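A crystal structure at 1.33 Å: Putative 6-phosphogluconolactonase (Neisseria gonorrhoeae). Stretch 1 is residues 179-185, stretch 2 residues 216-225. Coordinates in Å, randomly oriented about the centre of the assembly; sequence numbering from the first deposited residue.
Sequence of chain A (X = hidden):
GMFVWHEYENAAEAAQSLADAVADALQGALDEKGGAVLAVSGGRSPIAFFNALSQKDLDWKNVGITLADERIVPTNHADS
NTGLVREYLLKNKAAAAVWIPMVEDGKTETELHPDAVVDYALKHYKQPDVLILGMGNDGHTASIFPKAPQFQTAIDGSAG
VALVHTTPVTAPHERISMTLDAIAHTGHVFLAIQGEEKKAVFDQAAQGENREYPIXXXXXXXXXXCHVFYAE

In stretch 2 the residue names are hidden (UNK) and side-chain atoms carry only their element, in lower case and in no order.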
ATOM      1  N   THR A 179      -5.282   4.079  -7.260  1.00 10.49           N
ATOM      2  CA  THR A 179      -5.686   5.446  -7.454  1.00  9.93           C
ATOM      3  C   THR A 179      -6.117   6.112  -6.168  1.00  9.35           C
ATOM      4  O   THR A 179      -6.371   5.422  -5.137  1.00 10.78           O
ATOM      5  CB  THR A 179      -6.821   5.524  -8.475  1.00 10.59           C
ATOM      6  OG1 THR A 179      -7.925   4.786  -7.901  1.00 11.42           O
ATOM      7  CG2 THR A 179      -6.436   5.006  -9.849  1.00 12.54           C
ATOM      8  N   LEU A 180      -6.232   7.425  -6.144  1.00 10.80           N
ATOM      9  CA  LEU A 180      -6.780   8.116  -4.999  1.00 10.65           C
ATOM     10  C   LEU A 180      -8.173   7.590  -4.619  1.00 10.79           C
ATOM     11  O   LEU A 180      -8.463   7.385  -3.433  1.00 11.50           O
ATOM     12  CB  LEU A 180      -6.794   9.616  -5.242  1.00 11.96           C
ATOM     13  CG  LEU A 180      -7.295  10.466  -4.100  1.00 13.25           C
ATOM     14  CD1 LEU A 180      -6.540  10.289  -2.793  1.00 15.11           C
ATOM     15  CD2 LEU A 180      -7.304  11.932  -4.552  1.00 16.47           C
ATOM     16  N   ASP A 181      -9.004   7.363  -5.637  1.00 10.88           N
ATOM     17  CA  ASP A 181     -10.366   6.830  -5.390  1.00 11.86           C
ATOM     18  C   ASP A 181     -10.309   5.498  -4.697  1.00 11.75           C
ATOM     19  O   ASP A 181     -11.091   5.239  -3.763  1.00 11.85           O
ATOM     20  CB  ASP A 181     -11.127   6.737  -6.721  1.00 12.48           C
ATOM     21  CG  ASP A 181     -12.508   6.167  -6.571  1.00 13.70           C
ATOM     22  OD1 ASP A 181     -12.654   4.936  -6.685  1.00 14.69           O
ATOM     23  OD2 ASP A 181     -13.414   6.976  -6.386  1.00 14.54           O
ATOM     24  N   ALA A 182      -9.461   4.610  -5.159  1.00 10.90           N
ATOM     25  CA  ALA A 182      -9.344   3.282  -4.583  1.00 11.22           C
ATOM     26  C   ALA A 182      -8.904   3.370  -3.123  1.00 10.84           C
ATOM     27  O   ALA A 182      -9.440   2.642  -2.272  1.00 11.97           O
ATOM     28  CB  ALA A 182      -8.362   2.383  -5.403  1.00 12.22           C
ATOM     29  N   ILE A 183      -7.940   4.230  -2.836  1.00  9.60           N
ATOM     30  CA  ILE A 183      -7.478   4.416  -1.466  1.00 10.36           C
ATOM     31  C   ILE A 183      -8.562   4.945  -0.592  1.00 11.90           C
ATOM     32  O   ILE A 183      -8.821   4.417   0.504  1.00 12.41           O
ATOM     33  CB  ILE A 183      -6.225   5.371  -1.440  1.00 11.00           C
ATOM     34  CG1 ILE A 183      -5.076   4.710  -2.172  1.00 10.47           C
ATOM     35  CG2 ILE A 183      -5.881   5.824  -0.019  1.00 11.97           C
ATOM     36  CD1 ILE A 183      -3.844   5.669  -2.432  1.00 12.84           C
ATOM     37  N   ALA A 184      -9.263   5.976  -1.083  1.00 12.71           N
ATOM     38  CA  ALA A 184     -10.269   6.663  -0.296  1.00 13.97           C
ATOM     39  C   ALA A 184     -11.450   5.750   0.056  1.00 13.13           C
ATOM     40  O   ALA A 184     -12.100   6.003   1.082  1.00 17.77           O
ATOM     41  CB  ALA A 184     -10.761   7.902  -1.020  1.00 15.06           C
ATOM     42  N   HIS A 185     -11.722   4.765  -0.786  1.00 13.64           N
ATOM     43  CA  HIS A 185     -12.861   3.866  -0.586  1.00 13.44           C
ATOM     44  C   HIS A 185     -12.490   2.554   0.073  1.00 13.99           C
ATOM     45  O   HIS A 185     -13.265   1.589   0.126  1.00 16.28           O
ATOM     46  CB  HIS A 185     -13.647   3.650  -1.887  1.00 13.65           C
ATOM     47  CG  HIS A 185     -14.311   4.886  -2.354  1.00 15.07           C
ATOM     48  ND1 HIS A 185     -13.627   5.863  -3.050  1.00 15.75           N
ATOM     49  CD2 HIS A 185     -15.561   5.366  -2.133  1.00 16.94           C
ATOM     50  CE1 HIS A 185     -14.449   6.885  -3.273  1.00 16.68           C
ATOM     51  NE2 HIS A 185     -15.629   6.602  -2.728  1.00 15.98           N
ATOM     52  N   UNK A 216      -1.027  14.205   1.080  1.00 14.15           N
ATOM     53  CA  UNK A 216      -1.954  15.225   1.555  1.00 14.59           C
ATOM     54  C   UNK A 216      -3.343  15.040   0.988  1.00 14.37           C
ATOM     55  O   UNK A 216      -4.310  15.467   1.605  1.00 16.00           O
ATOM     56  c   UNK A 216      -1.509  16.660   1.217  1.00 15.14           C
ATOM     57  o   UNK A 216      -1.593  16.958  -0.146  1.00 16.14           O
ATOM     58  N   UNK A 217      -3.451  14.478  -0.210  1.00 13.56           N
ATOM     59  CA  UNK A 217      -4.755  14.275  -0.828  1.00 14.23           C
ATOM     60  C   UNK A 217      -5.540  13.136  -0.188  1.00 14.57           C
ATOM     61  O   UNK A 217      -6.770  13.047  -0.337  1.00 15.31           O
ATOM     62  c   UNK A 217      -3.883  14.784  -4.587  1.00 20.27           C
ATOM     63  c   UNK A 217      -4.634  14.058  -2.330  1.00 14.81           C
ATOM     64  c   UNK A 217      -4.400  16.558  -2.775  1.00 21.29           C
ATOM     65  c   UNK A 217      -3.874  15.155  -3.103  1.00 17.04           C
ATOM     66  N   UNK A 218      -4.818  12.213   0.465  1.00 14.60           N
ATOM     67  CA  UNK A 218      -5.421  11.151   1.240  1.00 15.31           C
ATOM     68  C   UNK A 218      -5.786  11.663   2.617  1.00 16.39           C
ATOM     69  O   UNK A 218      -6.904  11.448   3.057  1.00 18.99           O
ATOM     70  c   UNK A 218      -4.056   9.391  -0.066  1.00 14.54           C
ATOM     71  c   UNK A 218      -5.058   8.845   2.270  1.00 16.63           C
ATOM     72  c   UNK A 218      -4.460   9.951   1.332  1.00 13.11           C
ATOM     73  N   UNK A 219      -4.874  12.342   3.296  1.00 16.17           N
ATOM     74  CA  UNK A 219      -5.073  12.834   4.667  1.00 18.83           C
ATOM     75  C   UNK A 219      -6.274  13.772   4.752  1.00 21.69           C
ATOM     76  O   UNK A 219      -7.016  13.765   5.745  1.00 28.08           O
ATOM     77  c   UNK A 219      -2.779  11.591   6.391  1.00 25.48           C
ATOM     78  c   UNK A 219      -2.563  12.687   5.345  1.00 19.99           C
ATOM     79  c   UNK A 219      -1.362  13.578   5.732  1.00 25.42           C
ATOM     80  c   UNK A 219      -3.807  13.549   5.181  1.00 20.20           C
ATOM     81  N   UNK A 220      -6.489  14.530   3.688  1.00 20.05           N
ATOM     82  CA  UNK A 220      -7.526  15.567   3.622  1.00 22.87           C
ATOM     83  C   UNK A 220      -8.801  15.154   2.861  1.00 23.03           C
ATOM     84  O   UNK A 220      -9.733  15.957   2.687  1.00 28.55           O
ATOM     85  c   UNK A 220      -6.891  16.869   3.051  1.00 25.31           C
ATOM     86  c   UNK A 220      -5.871  17.502   4.024  1.00 27.78           C
ATOM     87  o   UNK A 220      -6.304  18.116   4.990  1.00 35.87           O
ATOM     88  n   UNK A 220      -4.517  17.320   3.796  1.00 25.28           N
ATOM     89  N   UNK A 221      -8.891  13.895   2.464  1.00 21.05           N
ATOM     90  CA  UNK A 221     -10.018  13.418   1.675  1.00 21.65           C
ATOM     91  C   UNK A 221     -11.210  13.187   2.602  1.00 24.87           C
ATOM     92  O   UNK A 221     -11.064  12.626   3.710  1.00 22.35           O
ATOM     93  c   UNK A 221     -12.346  11.006  -1.179  1.00 23.72           C
ATOM     94  c   UNK A 221      -9.653  12.098   0.998  1.00 21.47           C
ATOM     95  n   UNK A 221     -11.408  11.196  -2.097  1.00 26.86           N
ATOM     96  n   UNK A 221     -11.852  11.315   0.010  1.00 22.03           N
ATOM     97  c   UNK A 221     -10.262  11.616  -1.474  1.00 23.25           C
ATOM     98  c   UNK A 221     -10.528  11.709  -0.148  1.00 23.04           C
ATOM     99  N   UNK A 222     -12.390  13.608   2.141  1.00 25.75           N
ATOM    100  CA  UNK A 222     -13.633  13.357   2.886  1.00 27.28           C
ATOM    101  C   UNK A 222     -13.754  11.857   3.056  1.00 26.38           C
ATOM    102  O   UNK A 222     -13.513  11.061   2.115  1.00 26.37           O
ATOM    103  o   UNK A 222     -16.837  11.731   2.060  1.00 38.70           O
ATOM    104  c   UNK A 222     -16.183  13.889   2.971  1.00 31.65           C
ATOM    105  n   UNK A 222     -17.558  12.269   4.148  1.00 36.24           N
ATOM    106  c   UNK A 222     -14.862  13.928   2.145  1.00 29.03           C
ATOM    107  c   UNK A 222     -16.878  12.529   3.024  1.00 34.82           C
ATOM    108  N   UNK A 223     -14.167  11.470   4.257  1.00 26.01           N
ATOM    109  CA  UNK A 223     -14.470  10.084   4.525  1.00 26.66           C
ATOM    110  C   UNK A 223     -13.286   9.218   4.837  1.00 26.15           C
ATOM    111  O   UNK A 223     -13.464   8.029   5.054  1.00 29.00           O
ATOM    112  N   UNK A 224     -12.073   9.789   4.839  1.00 24.21           N
ATOM    113  CA  UNK A 224     -10.856   9.013   5.107  1.00 25.42           C
ATOM    114  C   UNK A 224     -10.320   9.456   6.475  1.00 26.37           C
ATOM    115  O   UNK A 224     -10.138  10.656   6.751  1.00 31.45           O
ATOM    116  c   UNK A 224     -10.330   8.979   2.658  1.00 24.08           C
ATOM    117  c   UNK A 224      -9.753   9.193   4.025  1.00 22.68           C
ATOM    118  c   UNK A 224      -8.536   8.265   4.276  1.00 24.15           C
ATOM    119  N   UNK A 225     -10.105   8.472   7.331  1.00 24.94           N
ATOM    120  CA  UNK A 225      -9.510   8.648   8.652  1.00 25.59           C
ATOM    121  C   UNK A 225      -8.296   7.734   8.769  1.00 25.04           C
ATOM    122  O   UNK A 225      -8.411   6.587   9.191  1.00 26.30           O
ATOM    123  n   UNK A 225     -10.371   7.585  12.087  1.00 42.52           N
ATOM    124  c   UNK A 225     -10.513   8.274   9.728  1.00 28.09           C
ATOM    125  c   UNK A 225      -9.930   8.441  11.155  1.00 34.87           C
ATOM    126  o   UNK A 225      -9.097   9.335  11.401  1.00 41.50           O
TER
HETATM  127  O   HOH W   1     -14.531   7.994   0.917  1.00 42.38           O

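Position 216 carries one carbon and then one oxygen, in helix and out of reach of stretch 1; a lone hydroxyl on CB is serine, Ser216. Position 217 has four carbons forked at the second. Its CB lies 4.1 Å from Leu180 CD2, and its backbone O is 3.7 Å from Leu180 CD1. The fork beyond CB makes it leucine, Leu217.

At 218 there are three carbons, CB carrying the other two, and they pack against Leu180 and Ile183; branching at CB with nothing further makes this valine, Val218. Val218 CG2 lies 3.8 Å from Leu180 CD1 and 4.0 Å from Ile183 CG2, and Val218 CG1 joins it at 3.9 Å from Ile183 CG2; although the CA-to-CB bond points sideways, the branched end packs against both residues. Position 219 repeats the four-carbon fork at the second atom but is buried out of reach of stretch 1: Leu219.

Position 220 has two carbons, the second bearing one oxygen and one nitrogen, a short amide: Asn220. It is the first residue to leave helical geometry, and its ND2 donates to Ser216 O at 2.9 Å, tying the side chain back to the helix's last turn.

Position 221 shows one carbon and a five-membered ring of three carbons and two nitrogens, lying against Ala184 and Leu180. That ring is histidine, His221. Ala184 CB sits over one face, 3.5 Å from the centroid and 12° off the normal, a CH-pi contact, while Leu180 CG lies 4.1 Å from His221 CD2.

Position 222 has three carbons, the third carrying oxygen and nitrogen, exposed and without direct contact: Gln222. Its backbone O accepts from His221 ND1 at 2.7 Å, which helps hold the ring in place. Position 223 has no side-chain atoms and a phi of 82°, favourable to glycine: Gly223. An ideal CB here would be crowded by Gln222 OE1 at 3.0 Å.

Position 224 again has three carbons branched at CB, one of them 3.8 Å from Ala184 CA: Val224, whose CG2 makes that contact. Position 225 has two carbons ending in oxygen and nitrogen, exposed and out of reach: Asn225.

The contact is apolar, with no direct hydrogen bond between the stretches. Leu180, Ile183 and Ala184 present one side of a short helix to the end of another helix and the turn beyond it. Ala184's small side chain lets the histidine ring approach closely, while the type II turn from His221 to Val224, closed by Val224 N to His221 O at 3.2 Å, brings a valine to the same alanine. Two side-chain hydrogen bonds stay within stretch 2, from Asn220 ND2 to Ser216 O and from His221 ND1 to Gln222 O, and one water donates to Ala184 O at 3.1 Å from its O and, weakly, to Gln222 O at 3.4 Å.

Stretch 2, residues 216-225: SLVLNHQGVN
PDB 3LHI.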